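Local coordinates for ABC transporter periplasmic peptide-binding protein (Pseudoalteromonas, PDB 4QFL), which binds dipeptides in the periplasm, probably for uptake by an ABC transporter, and holds an alanine-phenylalanine dipeptide in its pocket, at residues Q45-T49 and G50-D54; D245-N249 and G250-I254; A266-S270 and A271-I275; W377-P380 and V381-Y385. One frame throughout, in Å; residues are numbered along the deposited sequence. Where two conformers were deposited one is given.

Contact 1: Q45-T49 and G50-D54; sequences QVTTT and GSTID. With PHE (phenylalanine), chain D; ALA (alanine), chain C.
Thr47 and Ile53 meet through their methyl ends, the two side chains sliding past each other in opposite directions until Thr47 CG2 lies 3.5 Å from Ile53 CD1. Thr47 suits this place because its two branches do different work. With chi1 at -166°, CG2 stands between the backbone N and the carbonyl carbon and faces the helix, while OG1 follows the chain forward and accepts a hydrogen bond from Thr49 N, 3.0 Å from Thr47 OG1, which makes an ST turn. Thr52 brings its methyl to the same apolar patch, with its CG2 4.1 Å from Thr47 CG2; its hydroxyl is engaged by the backbone N of Val40. Thr49, at the N-cap position, makes no capping bond with its side chain. Its CG2 instead runs alongside the first turn and comes to 3.7 Å from Ser51 OG; the polar partner of that hydroxyl is Glu36. The carbonyl O of Thr49 opens the helix, taking a nearly straight bond from Ile53 N at 3.2 Å and a weak one from Thr52 N.

The ligand is met by backbone alone in hydrogen bonding here: Thr48 O accepts the peptide N of the bound phenylalanine at 2.9 Å, and Gly50 N donates to its OXT at 2.8 Å. Glycine fits because the carboxylate occupies the space where a side chain would begin. The first amide of helix 50-60 thus points at a negative group, and the helix end would probably stabilise that charge. Main-chain bonds of this kind read the dipeptide backbone rather than its side chains, consistent with multispecific recognition.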
loop_
_atom_site.group_PDB
_atom_site.type_symbol
_atom_site.label_atom_id
_atom_site.label_comp_id
_atom_site.label_asym_id
_atom_site.label_seq_id
_atom_site.Cartn_x
_atom_site.Cartn_y
_atom_site.Cartn_z
ATOM N N GLN A 45 -4.264 -10.685 0.481
ATOM C CA GLN A 45 -4.328 -10.743 1.942
ATOM C C GLN A 45 -2.976 -10.748 2.645
ATOM O O GLN A 45 -2.850 -10.256 3.765
ATOM C CB GLN A 45 -5.082 -11.997 2.385
ATOM C CG GLN A 45 -6.556 -12.000 2.054
ATOM C CD GLN A 45 -7.255 -13.180 2.684
ATOM O OE1 GLN A 45 -6.682 -14.265 2.779
ATOM N NE2 GLN A 45 -8.488 -12.976 3.130
ATOM N N VAL A 46 -1.972 -11.318 1.986
ATOM C CA VAL A 46 -0.715 -11.633 2.643
ATOM C C VAL A 46 0.374 -10.560 2.477
ATOM O O VAL A 46 1.507 -10.733 2.931
ATOM C CB VAL A 46 -0.203 -13.022 2.199
ATOM C CG1 VAL A 46 -1.307 -14.072 2.360
ATOM C CG2 VAL A 46 0.283 -12.996 0.780
ATOM N N THR A 47 0.019 -9.440 1.851
ATOM C CA THR A 47 0.992 -8.393 1.599
ATOM C C THR A 47 0.395 -6.990 1.718
ATOM O O THR A 47 -0.819 -6.812 1.576
ATOM C CB THR A 47 1.574 -8.550 0.191
ATOM O OG1 THR A 47 2.742 -7.741 0.070
ATOM C CG2 THR A 47 0.562 -8.107 -0.841
ATOM N N THR A 48 1.256 -6.008 1.996
ATOM C CA THR A 48 0.907 -4.608 1.837
ATOM C C THR A 48 1.820 -3.951 0.808
ATOM O O THR A 48 1.952 -2.731 0.775
ATOM C CB THR A 48 1.017 -3.823 3.141
ATOM O OG1 THR A 48 2.363 -3.881 3.626
ATOM C CG2 THR A 48 0.077 -4.393 4.176
ATOM N N THR A 49 2.448 -4.748 -0.045
ATOM C CA THR A 49 3.342 -4.167 -1.040
ATOM C C THR A 49 2.645 -3.848 -2.350
ATOM O O THR A 49 2.128 -4.728 -3.014
ATOM C CB THR A 49 4.519 -5.077 -1.333
ATOM O OG1 THR A 49 5.280 -5.228 -0.130
ATOM C CG2 THR A 49 5.384 -4.462 -2.425
ATOM N N GLY A 50 2.653 -2.577 -2.721
ATOM C CA GLY A 50 1.915 -2.117 -3.887
ATOM C C GLY A 50 2.285 -2.813 -5.184
ATOM O O GLY A 50 1.426 -3.040 -6.033
ATOM N N SER A 51 3.565 -3.146 -5.331
ATOM C CA SER A 51 4.064 -3.820 -6.517
ATOM C C SER A 51 3.307 -5.113 -6.764
ATOM O O SER A 51 2.973 -5.430 -7.892
ATOM C CB SER A 51 5.541 -4.130 -6.338
ATOM O OG SER A 51 6.180 -3.040 -5.721
ATOM N N THR A 52 3.042 -5.859 -5.699
ATOM C CA THR A 52 2.307 -7.106 -5.816
ATOM C C THR A 52 0.839 -6.857 -6.073
ATOM O O THR A 52 0.251 -7.471 -6.953
ATOM C CB THR A 52 2.449 -7.959 -4.563
ATOM O OG1 THR A 52 3.822 -8.319 -4.399
ATOM C CG2 THR A 52 1.626 -9.230 -4.691
ATOM N N ILE A 53 0.249 -5.951 -5.303
ATOM C CA ILE A 53 -1.174 -5.639 -5.438
ATOM C C ILE A 53 -1.511 -5.065 -6.816
ATOM O O ILE A 53 -2.578 -5.341 -7.377
ATOM C CB ILE A 53 -1.645 -4.664 -4.330
ATOM C CG1 ILE A 53 -1.405 -5.274 -2.945
ATOM C CG2 ILE A 53 -3.102 -4.324 -4.511
ATOM C CD1 ILE A 53 -2.028 -6.645 -2.756
ATOM N N ASP A 54 -0.598 -4.268 -7.364
ATOM C CA ASP A 54 -0.817 -3.669 -8.670
ATOM C C ASP A 54 -1.003 -4.764 -9.706
ATOM O O ASP A 54 -1.731 -4.577 -10.673
ATOM C CB ASP A 54 0.340 -2.748 -9.066
ATOM C CG ASP A 54 0.183 -1.332 -8.515
ATOM O OD1 ASP A 54 -0.892 -1.021 -7.964
ATOM O OD2 ASP A 54 1.127 -0.521 -8.643
HETATM N N PHE D . 2.975 -0.053 0.376
HETATM C CA PHE D . 4.338 0.399 0.122
HETATM C C PHE D . 4.551 0.577 -1.363
HETATM O O PHE D . 5.279 1.468 -1.788
HETATM C CB PHE D . 5.340 -0.630 0.633
HETATM C CG PHE D . 5.434 -0.700 2.117
HETATM C CD1 PHE D . 5.570 0.453 2.873
HETATM C CD2 PHE D . 5.393 -1.916 2.760
HETATM C CE1 PHE D . 5.669 0.395 4.235
HETATM C CE2 PHE D . 5.493 -1.985 4.125
HETATM C CZ PHE D . 5.627 -0.830 4.868
HETATM O OXT PHE D . 4.003 -0.176 -2.168
HETATM N N ALA C . -0.408 1.094 0.944
HETATM C CA ALA C . 0.546 0.118 0.424
HETATM C C ALA C . 1.922 0.752 0.236
HETATM O O ALA C . 2.029 1.950 -0.021
HETATM C CB ALA C . 0.039 -0.475 -0.894
#

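Contact 2: D245-N249 and G250-I254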
loop_
_atom_site.group_PDB
_atom_site.type_symbol
_atom_site.label_atom_id
_atom_site.label_comp_id
_atom_site.label_asym_id
_atom_site.label_seq_id
_atom_site.Cartn_x
_atom_site.Cartn_y
_atom_site.Cartn_z
ATOM N N ASP A 245 5.627 -8.007 -17.371
ATOM C CA ASP A 245 7.042 -8.236 -17.593
ATOM C C ASP A 245 7.770 -7.711 -16.371
ATOM O O ASP A 245 7.849 -6.508 -16.165
ATOM C CB ASP A 245 7.483 -7.483 -18.850
ATOM C CG ASP A 245 8.954 -7.651 -19.158
ATOM O OD1 ASP A 245 9.709 -8.035 -18.252
ATOM O OD2 ASP A 245 9.358 -7.386 -20.311
ATOM N N ILE A 246 8.269 -8.613 -15.540
ATOM C CA ILE A 246 8.933 -8.202 -14.309
ATOM C C ILE A 246 10.312 -7.622 -14.587
ATOM O O ILE A 246 11.250 -8.344 -14.914
ATOM C CB ILE A 246 9.069 -9.366 -13.352
ATOM C CG1 ILE A 246 7.704 -10.012 -13.132
ATOM C CG2 ILE A 246 9.662 -8.895 -12.043
ATOM C CD1 ILE A 246 6.681 -9.076 -12.604
ATOM N N THR A 247 10.430 -6.310 -14.457
ATOM C CA THR A 247 11.655 -5.604 -14.810
ATOM C C THR A 247 11.960 -4.562 -13.740
ATOM O O THR A 247 11.482 -3.430 -13.815
ATOM C CB THR A 247 11.499 -4.872 -16.150
ATOM O OG1 THR A 247 10.959 -5.763 -17.129
ATOM C CG2 THR A 247 12.834 -4.356 -16.631
ATOM N N PRO A 248 12.765 -4.939 -12.737
ATOM C CA PRO A 248 13.021 -4.059 -11.591
ATOM C C PRO A 248 13.751 -2.765 -11.939
ATOM O O PRO A 248 13.557 -1.752 -11.275
ATOM C CB PRO A 248 13.888 -4.921 -10.681
ATOM C CG PRO A 248 13.572 -6.321 -11.079
ATOM C CD PRO A 248 13.353 -6.275 -12.547
ATOM N N ASN A 249 14.599 -2.789 -12.952
ATOM C CA ASN A 249 15.383 -1.609 -13.254
ATOM C C ASN A 249 14.551 -0.564 -13.973
ATOM O O ASN A 249 14.023 -0.825 -15.055
ATOM C CB ASN A 249 16.615 -1.970 -14.077
ATOM C CG ASN A 249 17.519 -0.776 -14.319
ATOM O OD1 ASN A 249 18.140 -0.250 -13.395
ATOM N ND2 ASN A 249 17.596 -0.343 -15.564
ATOM N N GLY A 250 14.441 0.616 -13.365
ATOM C CA GLY A 250 13.610 1.694 -13.879
ATOM C C GLY A 250 13.901 2.124 -15.309
ATOM O O GLY A 250 12.998 2.277 -16.123
ATOM N N THR A 251 15.163 2.325 -15.629
ATOM C CA THR A 251 15.507 2.778 -16.966
ATOM C C THR A 251 15.238 1.704 -18.020
ATOM O O THR A 251 14.936 2.019 -19.172
ATOM C CB THR A 251 16.962 3.290 -17.024
ATOM O OG1 THR A 251 17.865 2.239 -16.657
ATOM C CG2 THR A 251 17.131 4.446 -16.042
ATOM N N THR A 252 15.331 0.441 -17.628
ATOM C CA THR A 252 15.008 -0.651 -18.536
ATOM C C THR A 252 13.514 -0.668 -18.879
ATOM O O THR A 252 13.129 -1.017 -19.995
ATOM C CB THR A 252 15.422 -2.014 -17.944
ATOM O OG1 THR A 252 16.816 -1.988 -17.639
ATOM C CG2 THR A 252 15.155 -3.150 -18.922
ATOM N N ARG A 253 12.670 -0.301 -17.919
ATOM C CA ARG A 253 11.235 -0.216 -18.187
ATOM C C ARG A 253 10.985 0.904 -19.174
ATOM O O ARG A 253 10.158 0.779 -20.064
ATOM C CB ARG A 253 10.437 -0.015 -16.901
ATOM C CG ARG A 253 10.574 -1.187 -15.909
ATOM C CD ARG A 253 9.432 -1.213 -14.891
ATOM N NE ARG A 253 9.395 -0.005 -14.073
ATOM C CZ ARG A 253 10.225 0.236 -13.063
ATOM N NH1 ARG A 253 11.155 -0.647 -12.737
ATOM N NH2 ARG A 253 10.117 1.363 -12.376
ATOM N N ILE A 254 11.741 1.988 -19.044
ATOM C CA ILE A 254 11.683 3.068 -20.016
ATOM C C ILE A 254 12.121 2.553 -21.385
ATOM O O ILE A 254 11.438 2.762 -22.384
ATOM C CB ILE A 254 12.596 4.252 -19.622
ATOM C CG1 ILE A 254 12.177 4.827 -18.277
ATOM C CG2 ILE A 254 12.555 5.356 -20.696
ATOM C CD1 ILE A 254 10.880 5.536 -18.317
#
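Arg253 NH1 reaches back over the first turn of its helix and is gripped by two consecutive carbonyls of the preceding loop. The bond to Thr247 O is 3.0 Å long and fairly straight (165°), with the oxygen close to the guanidinium plane and the nitrogen in the carbonyl plane; the bond to Pro248 O is weak. A bend at chi3 (-61°) folds the arginine chain round so that it can come back to the loop. One face of the guanidinium has Gly250 CA 3.3 Å above its plane, offset toward the rim. In this way the arginine ties the loop after strand 241-246 to the first turn of helix 250-258.

Beside this polar arrangement, the side chains of Thr247 and Thr252 cross at about a right angle, with Thr247 CG2 pressed tightly on Thr252 CG2 at 3.5 Å. The hydroxyl of Thr247 turns elsewhere, to the amine of Lys256, so this threonine divides its work between a methyl and an oxygen. Asn249 O begins the helical bonding by accepting Arg253 N at 3.2 Å, with only a weak bond from Thr252 N.

Arg253 NE and NH2 go on to the backbone oxygens of Ala266 and His267. All three guanidinium nitrogens are therefore bonded to carbonyls. Carbonyl oxygens gathered about it would probably stabilise the buried positive charge, while the bonds fix the course of two loops at once.

Contact 3: A266-S270 and A271-I275; sequences AHPSS and AQLSI
Ser270 and Leu273 have the most surface covered here, and the leucine lies over the serine backbone as the chain turns into a helix. Leu273 CB rests 3.6 Å from Ser270 O, and its CD1 stands 4.1 Å from Ser270 CA. The other methyl goes to the proline: Leu273 CD2 is 4.1 Å from Pro268 CB, the two side chains meeting at a slant. With chi1 at -73°, CG lies beside its own backbone N, and the branched end is carried back toward the loop; a leucine, forked at CG, can cover serine and proline together.

Ser269 takes part through its carbonyl, which accepts Gln272 N at 2.8 Å, and through its side chain, where Ser269 CB lies 3.3 Å from Gln272 OE1. One residue on, Ser270 O accepts Leu273 N at 3.0 Å, so two i to i+3 turns overlap. This second N-H points almost straight at the oxygen (170°). Both donors nevertheless stand above the carbonyl planes, by 44° and 63°, as might be expected of tight i to i+3 turns. A water donates to the same Ser270 O and accepts from Ser274 N, so it extends the bonding to an amide of the new helix's first turn.

The bend leads from strand 264-266 into helix 273-278. Pro268 and Leu273 also touch Phe509 of strand 500-513, and Pro268 leans on Ile254 of helix 250-258, to which the side chain of Gln272 adds a further contact.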
loop_
_atom_site.group_PDB
_atom_site.type_symbol
_atom_site.label_atom_id
_atom_site.label_comp_id
_atom_site.label_asym_id
_atom_site.label_seq_id
_atom_site.Cartn_x
_atom_site.Cartn_y
_atom_site.Cartn_z
ATOM N N ALA A 266 5.117 0.869 -15.365
ATOM C CA ALA A 266 4.897 1.259 -13.986
ATOM C C ALA A 266 5.986 2.208 -13.536
ATOM O O ALA A 266 7.155 2.046 -13.890
ATOM C CB ALA A 266 4.882 0.021 -13.092
ATOM N N HIS A 267 5.582 3.203 -12.758
ATOM C CA HIS A 267 6.510 4.129 -12.123
ATOM C C HIS A 267 7.663 4.524 -13.038
ATOM O O HIS A 267 8.801 4.119 -12.800
ATOM C CB HIS A 267 7.063 3.515 -10.831
ATOM C CG HIS A 267 6.003 3.069 -9.872
ATOM N ND1 HIS A 267 5.419 3.922 -8.965
ATOM C CD2 HIS A 267 5.424 1.860 -9.681
ATOM C CE1 HIS A 267 4.522 3.261 -8.254
ATOM N NE2 HIS A 267 4.513 2.005 -8.662
ATOM N N PRO A 268 7.375 5.316 -14.089
ATOM C CA PRO A 268 8.428 5.783 -14.999
ATOM C C PRO A 268 9.482 6.619 -14.275
ATOM O O PRO A 268 9.157 7.431 -13.413
ATOM C CB PRO A 268 7.665 6.634 -16.015
ATOM C CG PRO A 268 6.394 6.991 -15.348
ATOM C CD PRO A 268 6.053 5.820 -14.492
ATOM N N SER A 269 10.745 6.409 -14.623
ATOM C CA SER A 269 11.841 7.140 -13.995
ATOM C C SER A 269 11.812 8.635 -14.329
ATOM O O SER A 269 11.791 9.026 -15.496
ATOM C CB SER A 269 13.187 6.539 -14.402
ATOM O OG SER A 269 13.290 5.186 -13.995
ATOM N N SER A 270 11.832 9.462 -13.290
ATOM C CA SER A 270 11.778 10.917 -13.446
ATOM C C SER A 270 12.719 11.414 -14.508
ATOM O O SER A 270 12.355 12.268 -15.308
ATOM C CB SER A 270 12.179 11.600 -12.149
ATOM O OG SER A 270 11.563 10.974 -11.054
ATOM N N ALA A 271 13.946 10.902 -14.493
ATOM C CA ALA A 271 14.986 11.406 -15.380
ATOM C C ALA A 271 14.584 11.233 -16.833
ATOM O O ALA A 271 15.093 11.923 -17.712
ATOM C CB ALA A 271 16.301 10.710 -15.113
ATOM N N GLN A 272 13.660 10.317 -17.089
ATOM C CA GLN A 272 13.231 10.071 -18.457
ATOM C C GLN A 272 11.838 10.574 -18.811
ATOM O O GLN A 272 11.352 10.303 -19.905
ATOM C CB GLN A 272 13.367 8.589 -18.808
ATOM C CG GLN A 272 14.803 8.177 -19.133
ATOM C CD GLN A 272 15.639 7.976 -17.891
ATOM O OE1 GLN A 272 15.184 7.367 -16.928
ATOM N NE2 GLN A 272 16.861 8.496 -17.897
ATOM N N LEU A 273 11.189 11.314 -17.914
ATOM C CA LEU A 273 9.852 11.826 -18.226
ATOM C C LEU A 273 9.887 12.734 -19.440
ATOM O O LEU A 273 8.998 12.689 -20.280
ATOM C CB LEU A 273 9.238 12.576 -17.048
ATOM C CG LEU A 273 8.770 11.695 -15.898
ATOM C CD1 LEU A 273 8.201 12.542 -14.770
ATOM C CD2 LEU A 273 7.757 10.700 -16.409
ATOM N N SER A 274 10.916 13.563 -19.528
ATOM C CA SER A 274 11.046 14.478 -20.659
ATOM C C SER A 274 11.223 13.733 -21.984
ATOM O O SER A 274 10.692 14.136 -23.014
ATOM C CB SER A 274 12.207 15.441 -20.430
ATOM O OG SER A 274 12.499 16.164 -21.608
ATOM N N ILE A 275 11.979 12.647 -21.954
ATOM C CA ILE A 275 12.122 11.802 -23.130
ATOM C C ILE A 275 10.749 11.311 -23.593
ATOM O O ILE A 275 10.389 11.464 -24.765
ATOM C CB ILE A 275 13.041 10.593 -22.830
ATOM C CG1 ILE A 275 14.502 11.047 -22.716
ATOM C CG2 ILE A 275 12.867 9.497 -23.877
ATOM C CD1 ILE A 275 14.837 11.726 -21.381
HETATM O O HOH W 1 12.629 14.137 -17.176
#

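Contact 4: W377-P380 and V381-Y385; sequences WAMP and VSRIY. With PHE (phenylalanine), chain D.
Tyr385 and Arg383, both packed against Met379, hold the carboxylate of the bound phenylalanine. The ligand O lies at the edge of the Tyr385 ring, near its plane, and takes a short 2.6 Å bond from Tyr385 OH and a second of 3.0 Å from Arg383 NE. Arg383 NH2 donates to OXT, also at 3.0 Å, with a weaker bond to O. The carboxylate lies at the NE and NH2 edge of the guanidinium, its carbon in that plane.

Behind them comes Met379. Its SD sits 3.8 Å from Arg383 CG, the two chains crossing at about a right angle, and its CE touches Tyr385 CE1 at 3.7 Å. The sulfur lies 5.0 Å from the ring centroid of Tyr385 in an oblique Met-aromatic contact. A flexible, unbranched thioether can fill the angle between these two chains. Arg383 CB also covers part of one face of the tyrosine ring, which a chi1 of 48° swings back beneath it.

Further out, Arg383 NH1 is bonded to Ser382 O at 3.1 Å and forms a salt bridge with Glu36, which probably holds the guanidinium in place. Trp414 and Leu431 border the methionine. Set in the loop that follows strand 373-378, this is the carboxylate-binding end of a dipeptide pocket in a family 5 solute-binding protein, where an arginine takes the peptide's C-terminus, as in the related DppA.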
loop_
_atom_site.group_PDB
_atom_site.type_symbol
_atom_site.label_atom_id
_atom_site.label_comp_id
_atom_site.label_asym_id
_atom_site.label_seq_id
_atom_site.Cartn_x
_atom_site.Cartn_y
_atom_site.Cartn_z
ATOM N N TRP A 377 18.686 3.354 4.844
ATOM C CA TRP A 377 18.219 2.363 3.913
ATOM C C TRP A 377 17.408 3.021 2.802
ATOM O O TRP A 377 16.523 3.826 3.079
ATOM C CB TRP A 377 17.400 1.332 4.668
ATOM C CG TRP A 377 18.271 0.401 5.439
ATOM C CD1 TRP A 377 19.245 0.733 6.337
ATOM C CD2 TRP A 377 18.244 -1.025 5.384
ATOM N NE1 TRP A 377 19.833 -0.406 6.843
ATOM C CE2 TRP A 377 19.234 -1.496 6.270
ATOM C CE3 TRP A 377 17.471 -1.949 4.675
ATOM C CZ2 TRP A 377 19.467 -2.850 6.463
ATOM C CZ3 TRP A 377 17.710 -3.280 4.861
ATOM C CH2 TRP A 377 18.699 -3.725 5.749
ATOM N N ALA A 378 17.728 2.677 1.554
ATOM C CA ALA A 378 17.116 3.297 0.379
ATOM C C ALA A 378 16.429 2.276 -0.519
ATOM O O ALA A 378 17.030 1.270 -0.895
ATOM C CB ALA A 378 18.158 4.072 -0.423
ATOM N N MET A 379 15.172 2.553 -0.874
ATOM C CA MET A 379 14.394 1.704 -1.779
ATOM C C MET A 379 15.064 1.578 -3.150
ATOM O O MET A 379 15.618 2.553 -3.663
ATOM C CB MET A 379 12.973 2.260 -1.932
ATOM C CG MET A 379 12.274 2.438 -0.606
ATOM S SD MET A 379 10.644 3.209 -0.719
ATOM C CE MET A 379 11.122 4.912 -0.982
ATOM N N PRO A 380 15.006 0.373 -3.749
ATOM C CA PRO A 380 15.657 0.084 -5.030
ATOM C C PRO A 380 14.809 0.460 -6.250
ATOM O O PRO A 380 15.301 0.457 -7.374
ATOM C CB PRO A 380 15.833 -1.432 -4.977
ATOM C CG PRO A 380 14.647 -1.893 -4.212
ATOM C CD PRO A 380 14.366 -0.828 -3.179
ATOM N N VAL A 381 13.541 0.775 -6.023
ATOM C CA VAL A 381 12.613 1.050 -7.113
ATOM C C VAL A 381 11.865 2.357 -6.861
ATOM O O VAL A 381 11.730 2.802 -5.720
ATOM C CB VAL A 381 11.583 -0.071 -7.246
ATOM C CG1 VAL A 381 12.215 -1.312 -7.847
ATOM C CG2 VAL A 381 10.988 -0.379 -5.888
ATOM N N SER A 382 11.364 2.958 -7.936
ATOM C CA SER A 382 10.567 4.183 -7.855
ATOM C C SER A 382 9.179 3.922 -7.253
ATOM O O SER A 382 8.522 2.943 -7.612
ATOM C CB SER A 382 10.412 4.780 -9.258
ATOM O OG SER A 382 9.570 5.917 -9.231
ATOM N N ARG A 383 8.748 4.783 -6.327
ATOM C CA ARG A 383 7.397 4.711 -5.761
ATOM C C ARG A 383 6.760 6.075 -5.935
ATOM O O ARG A 383 7.457 7.070 -6.148
ATOM C CB ARG A 383 7.418 4.376 -4.262
ATOM C CG ARG A 383 8.470 3.374 -3.821
ATOM C CD ARG A 383 8.283 2.031 -4.489
ATOM N NE ARG A 383 6.955 1.470 -4.279
ATOM C CZ ARG A 383 6.231 0.874 -5.229
ATOM N NH1 ARG A 383 6.687 0.776 -6.475
ATOM N NH2 ARG A 383 5.033 0.386 -4.939
ATOM N N ILE A 384 5.441 6.133 -5.833
ATOM C CA ILE A 384 4.749 7.403 -5.959
ATOM C C ILE A 384 5.327 8.428 -4.997
ATOM O O ILE A 384 5.550 9.580 -5.366
ATOM C CB ILE A 384 3.264 7.252 -5.653
ATOM C CG1 ILE A 384 2.629 6.266 -6.628
ATOM C CG2 ILE A 384 2.563 8.606 -5.734
ATOM C CD1 ILE A 384 1.222 5.889 -6.246
ATOM N N TYR A 385 5.560 8.014 -3.761
ATOM C CA TYR A 385 5.996 8.946 -2.733
ATOM C C TYR A 385 7.494 9.245 -2.767
ATOM O O TYR A 385 7.968 10.117 -2.056
ATOM C CB TYR A 385 5.580 8.441 -1.356
ATOM C CG TYR A 385 5.915 6.991 -1.111
ATOM C CD1 TYR A 385 7.162 6.622 -0.633
ATOM C CD2 TYR A 385 4.987 5.994 -1.360
ATOM C CE1 TYR A 385 7.475 5.300 -0.403
ATOM C CE2 TYR A 385 5.294 4.666 -1.137
ATOM C CZ TYR A 385 6.538 4.325 -0.654
ATOM O OH TYR A 385 6.854 3.010 -0.423
HETATM N N PHE D . 2.975 -0.053 0.376
HETATM C CA PHE D . 4.338 0.399 0.122
HETATM C C PHE D . 4.551 0.577 -1.363
HETATM O O PHE D . 5.279 1.468 -1.788
HETATM C CB PHE D . 5.340 -0.630 0.633
HETATM C CG PHE D . 5.434 -0.700 2.117
HETATM C CD1 PHE D . 5.570 0.453 2.873
HETATM C CD2 PHE D . 5.393 -1.916 2.760
HETATM C CE1 PHE D . 5.669 0.395 4.235
HETATM C CE2 PHE D . 5.493 -1.985 4.125
HETATM C CZ PHE D . 5.627 -0.830 4.868
HETATM O OXT PHE D . 4.003 -0.176 -2.168
#

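In the fold
Contacts 1 and 4 are both buried and converge on the carboxylate of the dipeptide: helix 50-60 offers backbone groups, the loop after strand 373-378 a charged and a phenolic side chain. Glu36 joins them, bonding Ser51 and Arg383 alike. Contact 2 is partly buried and contact 3 lies at the surface; both are strand-to-helix turns away from the ligand. Arg253 of contact 2 binds the carbonyls of 266-267 in contact 3, so one arginine serves loops where another serves the ligand. His267 of contact 3 packs against Arg383 and approaches Asp54. Toward the surface the chemistry passes from ligand recognition to carbonyl bonding, a bridging water and a small apolar patch.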